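Local coordinates for protein exotoxin type A (Streptococcus pyogenes phage T12, PDB 1FNU) that probably acts as a secreted superantigen toxin, the scarlet fever toxin, of the staphylococcal and streptococcal toxin family, at residues N54-K59 with A93-C98; F23-D28 with Y79-Y84; E112-I117 with E134-M139. All blocks are in the same frame, centred on the assembly; numbering follows the deposited sequence.

Contact 1 of 3, residues N54-K59 with A93-C98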
loop_
_atom_site.group_PDB
_atom_site.type_symbol
_atom_site.label_atom_id
_atom_site.label_comp_id
_atom_site.label_asym_id
_atom_site.label_seq_id
_atom_site.Cartn_x
_atom_site.Cartn_y
_atom_site.Cartn_z
ATOM N N ASN A 54 -14.754 5.622 12.594
ATOM C CA ASN A 54 -13.569 5.439 11.799
ATOM C C ASN A 54 -13.843 4.868 10.435
ATOM O O ASN A 54 -12.884 4.750 9.680
ATOM C CB ASN A 54 -12.520 4.610 12.539
ATOM C CG ASN A 54 -12.267 5.178 13.892
ATOM O OD1 ASN A 54 -11.895 6.353 14.008
ATOM N ND2 ASN A 54 -12.550 4.420 14.925
ATOM N N TYR A 55 -15.088 4.532 10.076
ATOM C CA TYR A 55 -15.235 4.006 8.701
ATOM C C TYR A 55 -16.617 4.218 8.076
ATOM O O TYR A 55 -17.592 4.440 8.789
ATOM C CB TYR A 55 -14.934 2.500 8.642
ATOM C CG TYR A 55 -16.024 1.670 9.278
ATOM C CD1 TYR A 55 -16.021 1.403 10.641
ATOM C CD2 TYR A 55 -17.046 1.187 8.521
ATOM C CE1 TYR A 55 -17.029 0.657 11.230
ATOM C CE2 TYR A 55 -18.099 0.414 9.067
ATOM C CZ TYR A 55 -18.096 0.148 10.422
ATOM O OH TYR A 55 -19.134 -0.610 10.947
ATOM N N ASP A 56 -16.683 4.182 6.750
ATOM C CA ASP A 56 -18.000 4.325 6.063
ATOM C C ASP A 56 -18.178 3.442 4.845
ATOM O O ASP A 56 -19.097 3.640 4.042
ATOM C CB ASP A 56 -18.305 5.764 5.659
ATOM C CG ASP A 56 -17.176 6.378 4.969
ATOM O OD1 ASP A 56 -16.545 5.632 4.178
ATOM O OD2 ASP A 56 -16.929 7.582 5.220
ATOM N N LYS A 57 -17.299 2.450 4.749
ATOM C CA LYS A 57 -17.297 1.435 3.712
ATOM C C LYS A 57 -16.703 0.217 4.446
ATOM O O LYS A 57 -15.681 0.354 5.137
ATOM C CB LYS A 57 -16.406 1.872 2.545
ATOM C CG LYS A 57 -17.024 3.059 1.754
ATOM C CD LYS A 57 -18.350 2.619 1.050
ATOM C CE LYS A 57 -19.165 3.852 0.523
ATOM N NZ LYS A 57 -20.440 3.359 -0.177
ATOM N N LEU A 58 -17.355 -0.929 4.357
ATOM C CA LEU A 58 -16.883 -2.123 5.050
ATOM C C LEU A 58 -16.755 -3.248 4.088
ATOM O O LEU A 58 -17.676 -3.517 3.245
ATOM C CB LEU A 58 -17.862 -2.513 6.185
ATOM C CG LEU A 58 -17.786 -3.945 6.864
ATOM C CD1 LEU A 58 -16.451 -4.118 7.549
ATOM C CD2 LEU A 58 -18.910 -4.149 7.954
ATOM N N LYS A 59 -15.652 -3.963 4.204
ATOM C CA LYS A 59 -15.480 -5.114 3.318
ATOM C C LYS A 59 -15.293 -6.409 4.127
ATOM O O LYS A 59 -14.597 -6.424 5.141
ATOM C CB LYS A 59 -14.235 -4.957 2.403
ATOM C CG LYS A 59 -14.073 -6.127 1.480
ATOM C CD LYS A 59 -12.678 -6.105 0.793
ATOM C CE LYS A 59 -11.553 -6.672 1.675
ATOM N NZ LYS A 59 -10.357 -6.962 0.872
ATOM N N ALA A 93 -11.867 4.986 -1.437
ATOM C CA ALA A 93 -12.371 4.920 -0.048
ATOM C C ALA A 93 -11.235 5.282 0.929
ATOM O O ALA A 93 -10.205 4.604 0.933
ATOM C CB ALA A 93 -12.901 3.551 0.208
ATOM N N GLU A 94 -11.359 6.366 1.683
ATOM C CA GLU A 94 -10.292 6.775 2.650
ATOM C C GLU A 94 -10.676 6.378 4.048
ATOM O O GLU A 94 -9.924 6.547 5.009
ATOM C CB GLU A 94 -10.074 8.298 2.630
ATOM C CG GLU A 94 -9.641 8.789 1.210
ATOM C CD GLU A 94 -8.730 9.939 1.263
ATOM O OE1 GLU A 94 -7.551 9.712 1.641
ATOM O OE2 GLU A 94 -9.162 11.064 0.923
ATOM N N ARG A 95 -11.869 5.856 4.146
ATOM C CA ARG A 95 -12.378 5.450 5.472
ATOM C C ARG A 95 -12.910 4.068 5.476
ATOM O O ARG A 95 -14.075 3.868 5.790
ATOM C CB ARG A 95 -13.450 6.450 5.937
ATOM C CG ARG A 95 -12.875 7.866 5.945
ATOM C CD ARG A 95 -13.813 8.931 6.625
ATOM N NE ARG A 95 -13.946 8.797 8.116
ATOM C CZ ARG A 95 -14.936 8.206 8.771
ATOM N NH1 ARG A 95 -15.956 7.646 8.119
ATOM N NH2 ARG A 95 -14.924 8.181 10.105
ATOM N N SER A 96 -12.104 3.084 5.118
ATOM C CA SER A 96 -12.703 1.741 5.148
ATOM C C SER A 96 -12.255 0.881 6.328
ATOM O O SER A 96 -11.311 1.247 7.024
ATOM C CB SER A 96 -12.503 1.004 3.800
ATOM O OG SER A 96 -11.229 1.226 3.267
ATOM N N ALA A 97 -12.989 -0.208 6.560
ATOM C CA ALA A 97 -12.766 -1.196 7.610
ATOM C C ALA A 97 -12.940 -2.543 6.921
ATOM O O ALA A 97 -13.693 -2.649 5.969
ATOM C CB ALA A 97 -13.830 -1.038 8.722
ATOM N N CYS A 98 -12.239 -3.573 7.425
ATOM C CA CYS A 98 -12.290 -4.886 6.845
ATOM C C CYS A 98 -12.479 -5.952 7.886
ATOM O O CYS A 98 -12.041 -5.819 9.010
ATOM C CB CYS A 98 -10.991 -5.203 6.074
ATOM S SG CYS A 98 -10.669 -4.346 4.474
HETATM O O HOH W 1 -10.741 3.901 8.413
HETATM O O HOH W 2 -18.263 6.841 10.003
HETATM O O HOH W 3 -14.410 5.551 2.625
#

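Contact 2 of 3, residues F23-D28 with Y79-Y84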
loop_
_atom_site.group_PDB
_atom_site.type_symbol
_atom_site.label_atom_id
_atom_site.label_comp_id
_atom_site.label_asym_id
_atom_site.label_seq_id
_atom_site.Cartn_x
_atom_site.Cartn_y
_atom_site.Cartn_z
ATOM N N PHE A 23 -5.974 -4.632 20.903
ATOM C CA PHE A 23 -6.913 -3.608 20.442
ATOM C C PHE A 23 -8.095 -4.166 19.597
ATOM O O PHE A 23 -9.128 -3.519 19.544
ATOM C CB PHE A 23 -6.132 -2.493 19.682
ATOM C CG PHE A 23 -5.306 -1.603 20.582
ATOM C CD1 PHE A 23 -5.941 -0.614 21.346
ATOM C CD2 PHE A 23 -3.883 -1.719 20.613
ATOM C CE1 PHE A 23 -5.193 0.286 22.138
ATOM C CE2 PHE A 23 -3.107 -0.866 21.385
ATOM C CZ PHE A 23 -3.759 0.164 22.168
ATOM N N LEU A 24 -7.931 -5.350 19.012
ATOM C CA LEU A 24 -8.962 -5.999 18.202
ATOM C C LEU A 24 -10.101 -6.499 19.137
ATOM O O LEU A 24 -11.278 -6.365 18.849
ATOM C CB LEU A 24 -8.396 -7.233 17.475
ATOM C CG LEU A 24 -7.302 -7.151 16.386
ATOM C CD1 LEU A 24 -6.884 -8.570 15.906
ATOM C CD2 LEU A 24 -7.808 -6.203 15.236
ATOM N N TYR A 25 -9.738 -7.025 20.298
ATOM C CA TYR A 25 -10.733 -7.578 21.202
ATOM C C TYR A 25 -11.214 -6.706 22.364
ATOM O O TYR A 25 -12.282 -6.988 22.998
ATOM C CB TYR A 25 -10.257 -8.933 21.689
ATOM C CG TYR A 25 -10.134 -9.942 20.530
ATOM C CD1 TYR A 25 -11.276 -10.540 19.978
ATOM C CD2 TYR A 25 -8.895 -10.294 20.013
ATOM C CE1 TYR A 25 -11.212 -11.495 18.938
ATOM C CE2 TYR A 25 -8.776 -11.231 18.986
ATOM C CZ TYR A 25 -9.934 -11.841 18.443
ATOM O OH TYR A 25 -9.802 -12.746 17.429
ATOM N N GLU A 26 -10.438 -5.681 22.654
ATOM C CA GLU A 26 -10.831 -4.714 23.662
ATOM C C GLU A 26 -11.772 -3.722 22.945
ATOM O O GLU A 26 -12.704 -3.222 23.555
ATOM C CB GLU A 26 -9.634 -3.960 24.159
ATOM C CG GLU A 26 -9.970 -2.735 25.064
ATOM C CD GLU A 26 -10.690 -3.124 26.328
ATOM O OE1 GLU A 26 -10.505 -4.275 26.777
ATOM O OE2 GLU A 26 -11.436 -2.278 26.890
ATOM N N GLY A 27 -11.540 -3.435 21.668
ATOM C CA GLY A 27 -12.396 -2.488 20.923
ATOM C C GLY A 27 -13.785 -3.071 20.633
ATOM O O GLY A 27 -14.017 -4.249 20.948
ATOM N N ASP A 28 -14.719 -2.241 20.152
ATOM C CA ASP A 28 -16.045 -2.694 19.813
ATOM C C ASP A 28 -16.010 -3.447 18.489
ATOM O O ASP A 28 -15.111 -3.249 17.660
ATOM C CB ASP A 28 -17.012 -1.526 19.651
ATOM C CG ASP A 28 -17.276 -0.868 20.937
ATOM O OD1 ASP A 28 -17.216 -1.614 21.920
ATOM O OD2 ASP A 28 -17.499 0.339 20.997
ATOM N N TYR A 79 -21.303 -9.372 11.918
ATOM C CA TYR A 79 -20.801 -9.164 13.300
ATOM C C TYR A 79 -19.310 -9.504 13.181
ATOM O O TYR A 79 -18.958 -10.643 13.028
ATOM C CB TYR A 79 -21.512 -10.112 14.253
ATOM C CG TYR A 79 -21.180 -9.792 15.676
ATOM C CD1 TYR A 79 -19.841 -9.903 16.146
ATOM C CD2 TYR A 79 -22.150 -9.353 16.566
ATOM C CE1 TYR A 79 -19.497 -9.573 17.484
ATOM C CE2 TYR A 79 -21.785 -9.018 17.943
ATOM C CZ TYR A 79 -20.456 -9.140 18.357
ATOM O OH TYR A 79 -20.058 -8.801 19.630
ATOM N N GLY A 80 -18.425 -8.529 13.191
ATOM C CA GLY A 80 -17.033 -8.902 12.946
ATOM C C GLY A 80 -16.014 -8.052 13.711
ATOM O O GLY A 80 -16.355 -6.966 14.192
ATOM N N VAL A 81 -14.790 -8.601 13.794
ATOM C CA VAL A 81 -13.643 -7.963 14.469
ATOM C C VAL A 81 -12.913 -7.251 13.314
ATOM O O VAL A 81 -12.351 -7.910 12.476
ATOM C CB VAL A 81 -12.736 -9.093 15.114
ATOM C CG1 VAL A 81 -11.456 -8.487 15.804
ATOM C CG2 VAL A 81 -13.613 -9.909 16.091
ATOM N N GLU A 82 -12.961 -5.939 13.257
ATOM C CA GLU A 82 -12.357 -5.250 12.154
ATOM C C GLU A 82 -10.900 -4.810 12.310
ATOM O O GLU A 82 -10.435 -4.659 13.435
ATOM C CB GLU A 82 -13.193 -4.030 11.739
ATOM C CG GLU A 82 -13.060 -2.832 12.581
ATOM C CD GLU A 82 -13.455 -3.004 14.049
ATOM O OE1 GLU A 82 -13.963 -4.038 14.540
ATOM O OE2 GLU A 82 -13.305 -2.056 14.780
ATOM N N TYR A 83 -10.248 -4.646 11.156
ATOM C CA TYR A 83 -8.881 -4.133 11.028
ATOM C C TYR A 83 -8.852 -3.080 9.928
ATOM O O TYR A 83 -9.680 -3.060 8.986
ATOM C CB TYR A 83 -7.835 -5.209 10.679
ATOM C CG TYR A 83 -7.953 -5.804 9.298
ATOM C CD1 TYR A 83 -8.844 -6.855 9.057
ATOM C CD2 TYR A 83 -7.184 -5.344 8.242
ATOM C CE1 TYR A 83 -8.975 -7.455 7.763
ATOM C CE2 TYR A 83 -7.297 -5.966 6.910
ATOM C CZ TYR A 83 -8.208 -7.014 6.719
ATOM O OH TYR A 83 -8.299 -7.598 5.481
ATOM N N TYR A 84 -7.855 -2.207 10.070
ATOM C CA TYR A 84 -7.623 -1.070 9.189
ATOM C C TYR A 84 -6.328 -1.186 8.389
ATOM O O TYR A 84 -6.313 -0.965 7.161
ATOM C CB TYR A 84 -7.584 0.212 10.075
ATOM C CG TYR A 84 -8.907 0.418 10.772
ATOM C CD1 TYR A 84 -9.973 0.937 10.064
ATOM C CD2 TYR A 84 -9.119 0.035 12.086
ATOM C CE1 TYR A 84 -11.175 1.076 10.596
ATOM C CE2 TYR A 84 -10.404 0.174 12.645
ATOM C CZ TYR A 84 -11.393 0.704 11.859
ATOM O OH TYR A 84 -12.671 0.953 12.310
#

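Contact 3 of 3, residues E112-I117 with E134-M139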
loop_
_atom_site.group_PDB
_atom_site.type_symbol
_atom_site.label_atom_id
_atom_site.label_comp_id
_atom_site.label_asym_id
_atom_site.label_seq_id
_atom_site.Cartn_x
_atom_site.Cartn_y
_atom_site.Cartn_z
ATOM N N GLU A 112 -36.449 -14.261 20.048
ATOM C CA GLU A 112 -37.147 -13.339 20.972
ATOM C C GLU A 112 -36.241 -12.963 22.157
ATOM O O GLU A 112 -36.014 -11.794 22.453
ATOM C CB GLU A 112 -38.457 -13.959 21.536
ATOM C CG GLU A 112 -39.627 -14.229 20.533
ATOM C CD GLU A 112 -40.130 -12.982 19.704
ATOM O OE1 GLU A 112 -40.326 -11.878 20.277
ATOM O OE2 GLU A 112 -40.362 -13.145 18.476
ATOM N N ILE A 113 -35.731 -13.968 22.851
ATOM C CA ILE A 113 -34.876 -13.691 24.005
ATOM C C ILE A 113 -33.470 -14.187 23.669
ATOM O O ILE A 113 -33.324 -15.275 23.116
ATOM C CB ILE A 113 -35.316 -14.520 25.228
ATOM C CG1 ILE A 113 -36.834 -14.695 25.240
ATOM C CG2 ILE A 113 -34.811 -13.832 26.515
ATOM C CD1 ILE A 113 -37.332 -15.782 26.240
ATOM N N PRO A 114 -32.418 -13.433 24.036
ATOM C CA PRO A 114 -31.036 -13.856 23.757
ATOM C C PRO A 114 -30.750 -15.291 24.242
ATOM O O PRO A 114 -31.187 -15.675 25.325
ATOM C CB PRO A 114 -30.209 -12.811 24.529
ATOM C CG PRO A 114 -30.998 -11.570 24.347
ATOM C CD PRO A 114 -32.422 -12.106 24.689
ATOM N N LYS A 115 -30.028 -16.080 23.451
ATOM C CA LYS A 115 -29.703 -17.424 23.870
ATOM C C LYS A 115 -28.520 -17.165 24.788
ATOM O O LYS A 115 -27.666 -16.329 24.490
ATOM C CB LYS A 115 -29.317 -18.296 22.657
ATOM C CG LYS A 115 -29.615 -19.781 22.816
ATOM C CD LYS A 115 -28.708 -20.414 23.867
ATOM C CE LYS A 115 -29.425 -21.422 24.789
ATOM N NZ LYS A 115 -29.689 -22.814 24.344
ATOM N N LYS A 116 -28.515 -17.783 25.951
ATOM C CA LYS A 116 -27.417 -17.572 26.857
ATOM C C LYS A 116 -26.538 -18.799 26.716
ATOM O O LYS A 116 -27.010 -19.924 26.746
ATOM C CB LYS A 116 -27.902 -17.355 28.324
ATOM C CG LYS A 116 -28.409 -15.900 28.623
ATOM C CD LYS A 116 -28.394 -15.448 30.130
ATOM C CE LYS A 116 -29.527 -16.079 31.008
ATOM N NZ LYS A 116 -29.369 -15.830 32.527
ATOM N N ILE A 117 -25.243 -18.602 26.527
ATOM C CA ILE A 117 -24.397 -19.776 26.397
ATOM C C ILE A 117 -23.330 -19.764 27.479
ATOM O O ILE A 117 -22.574 -18.786 27.640
ATOM C CB ILE A 117 -23.771 -19.829 24.986
ATOM C CG1 ILE A 117 -24.900 -19.737 23.936
ATOM C CG2 ILE A 117 -22.920 -21.062 24.838
ATOM C CD1 ILE A 117 -24.392 -19.791 22.528
ATOM N N GLU A 134 -23.955 -14.115 25.176
ATOM C CA GLU A 134 -25.325 -14.109 24.654
ATOM C C GLU A 134 -25.324 -13.708 23.217
ATOM O O GLU A 134 -24.536 -12.862 22.848
ATOM C CB GLU A 134 -26.156 -13.002 25.264
ATOM C CG GLU A 134 -26.569 -13.050 26.650
ATOM C CD GLU A 134 -27.522 -11.872 26.873
ATOM O OE1 GLU A 134 -27.066 -10.706 26.846
ATOM O OE2 GLU A 134 -28.750 -12.106 27.007
ATOM N N THR A 135 -26.267 -14.254 22.458
ATOM C CA THR A 135 -26.464 -13.897 21.057
ATOM C C THR A 135 -27.965 -13.831 20.757
ATOM O O THR A 135 -28.759 -14.524 21.398
ATOM C CB THR A 135 -25.826 -14.905 20.090
ATOM O OG1 THR A 135 -26.132 -14.513 18.764
ATOM C CG2 THR A 135 -26.353 -16.341 20.290
ATOM N N ASN A 136 -28.334 -12.995 19.788
ATOM C CA ASN A 136 -29.713 -12.815 19.342
ATOM C C ASN A 136 -29.978 -13.673 18.104
ATOM O O ASN A 136 -31.097 -13.693 17.606
ATOM C CB ASN A 136 -29.993 -11.349 18.966
ATOM C CG ASN A 136 -29.712 -10.351 20.112
ATOM O OD1 ASN A 136 -30.075 -10.577 21.261
ATOM N ND2 ASN A 136 -29.089 -9.227 19.780
ATOM N N LYS A 137 -28.972 -14.392 17.628
ATOM C CA LYS A 137 -29.103 -15.242 16.444
ATOM C C LYS A 137 -29.238 -16.748 16.652
ATOM O O LYS A 137 -28.558 -17.364 17.492
ATOM C CB LYS A 137 -27.900 -15.030 15.499
ATOM C CG LYS A 137 -27.697 -13.591 14.999
ATOM C CD LYS A 137 -26.446 -13.501 14.047
ATOM C CE LYS A 137 -26.122 -12.066 13.682
ATOM N NZ LYS A 137 -25.547 -11.325 14.857
ATOM N N LYS A 138 -30.102 -17.354 15.839
ATOM C CA LYS A 138 -30.324 -18.795 15.866
ATOM C C LYS A 138 -29.049 -19.479 15.364
ATOM O O LYS A 138 -28.551 -20.433 15.975
ATOM C CB LYS A 138 -31.512 -19.153 14.967
ATOM C CG LYS A 138 -32.879 -18.530 15.472
ATOM C CD LYS A 138 -34.031 -18.712 14.433
ATOM C CE LYS A 138 -35.407 -18.143 14.828
ATOM N NZ LYS A 138 -36.332 -18.642 13.722
ATOM N N MET A 139 -28.568 -19.008 14.212
ATOM C CA MET A 139 -27.330 -19.496 13.640
ATOM C C MET A 139 -26.354 -18.290 13.741
ATOM O O MET A 139 -26.522 -17.221 13.087
ATOM C CB MET A 139 -27.496 -19.961 12.176
ATOM C CG MET A 139 -28.358 -21.201 11.915
ATOM S SD MET A 139 -27.977 -22.853 12.651
ATOM C CE MET A 139 -26.365 -23.443 12.066
#

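Contact 1 of 3, residues N54-K59 with A93-C98
Ala97 lays its CB over one face of the Tyr55 ring, a CH-pi contact in which CB sits 3.9 Å from the ring centroid and 27° off the normal. The methyl is displaced toward the root of the ring, and its closest approach is to Tyr55 CG, at 3.5 Å. Tyr55 CG lies between the backbone N and the carbonyl carbon (chi1 72°), which sets it against the methyl, and the tyrosine hydroxyl goes on to a hydrogen bond with His32. Leu58, paired with Ala97 in the sheet, points to the same face and brings its CD1 against the methyl.

Beside this apolar patch, Arg95 and Asp56 cross at about a right angle and form a salt bridge. NH1 of Arg95 donates to OD2 of Asp56 over 3.1 Å; the oxygen lies near the guanidinium plane but is met from above the carboxylate, the two planes being 58° apart. NH1 also donates a hydrogen bond to a water that in turn donates to Tyr55 O, while a second water links Asp56 OD1 to Arg95 N. The main-chain carbonyl of Asn54 lies over one face of the guanidinium, toward its rim, and Phe23 of the second subunit makes a cation-pi contact with Arg95.

The backbones are joined by Asp56 N to Arg95 O at 2.8 Å, then by Ala97, whose N donates to Lys57 O (3.1 Å) and whose O accepts from Lys59 N (2.9 Å). Further on, Lys59 CE packs 3.7 Å from Cys98 SG, a sulphur held in the disulfide with Cys87; the amino group of this lysine continues to Glu61. Ala97 bonds to the residues on either side of its partner Leu58, the pattern of parallel strands, and a parallel pair between the third and fifth strands is characteristic of the OB-fold barrel.

Contact 2 of 3, residues F23-D28 with Y79-Y84
Apolar packing of Leu24 and Tyr25 against Val81 seats the last turn of helix 19-26 on the chain just beyond strand 75-80, in the buried interior of the toxin. No hydrogen bond crosses between the two segments, and the two branches of one valine carry much of the contact. Val81 CG1, anti to its backbone N (chi1 178°), meets CB of Leu24 at 3.7 Å and lies as close to the main-chain O of the same leucine. The other branch, CG2, approaches Tyr25 CE1 at 4.0 Å, the two side chains crossing at about a right angle, and the hydroxyl of this tyrosine is hydrogen-bonded to that of Tyr201.

Leu24 extends further along the second segment: its CD2 comes within 3.5 Å of Glu82 O, a methyl set against a carbonyl oxygen. The glutamate itself leaves the backbone pointing away from the helix. Its CG lies between the backbone N and the carbonyl carbon (chi1 78°) and the chain bends again at chi2, which brings the carboxylate back toward residues 23-28. There OE1 stands 3.4 Å from Asp28 O; as both are acceptors, this is proximity without a bond. Between Leu24 and Asp28 the helix ends: Gly27 N still donates to Phe23 O (3.2 Å), but Gly27 is the first residue to leave helical backbone angles.

Two other helices approach the same helix end. Tyr25 touches Arg150 of helix 142-157, from which Tyr147 also hydrogen-bonds Gly27 O, and helix 194-197 packs Gln194 on Leu24 and Tyr197 on Tyr25. On the sheet side, Gly80 pairs through its backbone with Val30 and Tyr79 with Gly102, so strand 75-80 runs between strands 30-36 and 96-105.

Contact 3 of 3, residues E112-I117 with E134-M139
Glu134 runs past Pro114 and Lys116, and its side chain meets a different neighbour at almost every atom. Its CB faces Lys115 O at 3.7 Å. CG, anti to the carbonyl carbon (chi1 -70°), lies alongside Lys116 CG, 3.9 Å away. The chain then runs on extended, and CD rests near Pro114 CB. At the tip, OE2 comes to 3.0 Å from the same Pro114 CB, a close approach for a carbon and an oxygen, and also meets the proline CG. Asn136 OD1 approaches Pro114 CG at 3.4 Å, so two side-chain oxygens meet the C-H groups of one ring.

Beneath these side chains, Lys115 and Thr135 form an antiparallel hydrogen-bonded pair: Lys115 N donates to Thr135 O (2.9 Å), and Thr135 N returns the bond to Lys115 O (3.2 Å). Thr135 OG1 also accepts from Lys137 N at 3.1 Å, an ST turn where the chain turns its corner, and is hydrogen-bonded to Glu144.

Lys116 and Glu134 carry opposite charges, yet Lys116 NZ and Glu134 OE2 remain 6.7 Å apart. The cohesion across this exposed end of the hairpin formed by strands 110-123 and 126-135 therefore rests on backbone hydrogen bonds and van der Waals contact rather than on a salt bridge.

Contacts 1 and 2 lie 13 Å apart between centres and adjoin directly: Tyr83 N and Cys98 O, 3.0 Å apart, probably form a hydrogen bond, and strands 75-80 and 96-105 are neighbours in one sheet. Contact 3 belongs to the beta-grasp part of the chain, its centre 21 Å from that of contact 2, where Tyr79 CB packs 4.3 Å from Lys137 NZ. Contacts 1 and 3 are separate, their nearest atoms about 12 Å apart. Contact 1 lies near bound cadmium, the Ala93 side chain being about 5 Å from one ion. Contacts 1 and 2 both reach the second subunit, Arg95 of one copy meeting Phe23 of the other, whereas no other chain touches contact 3.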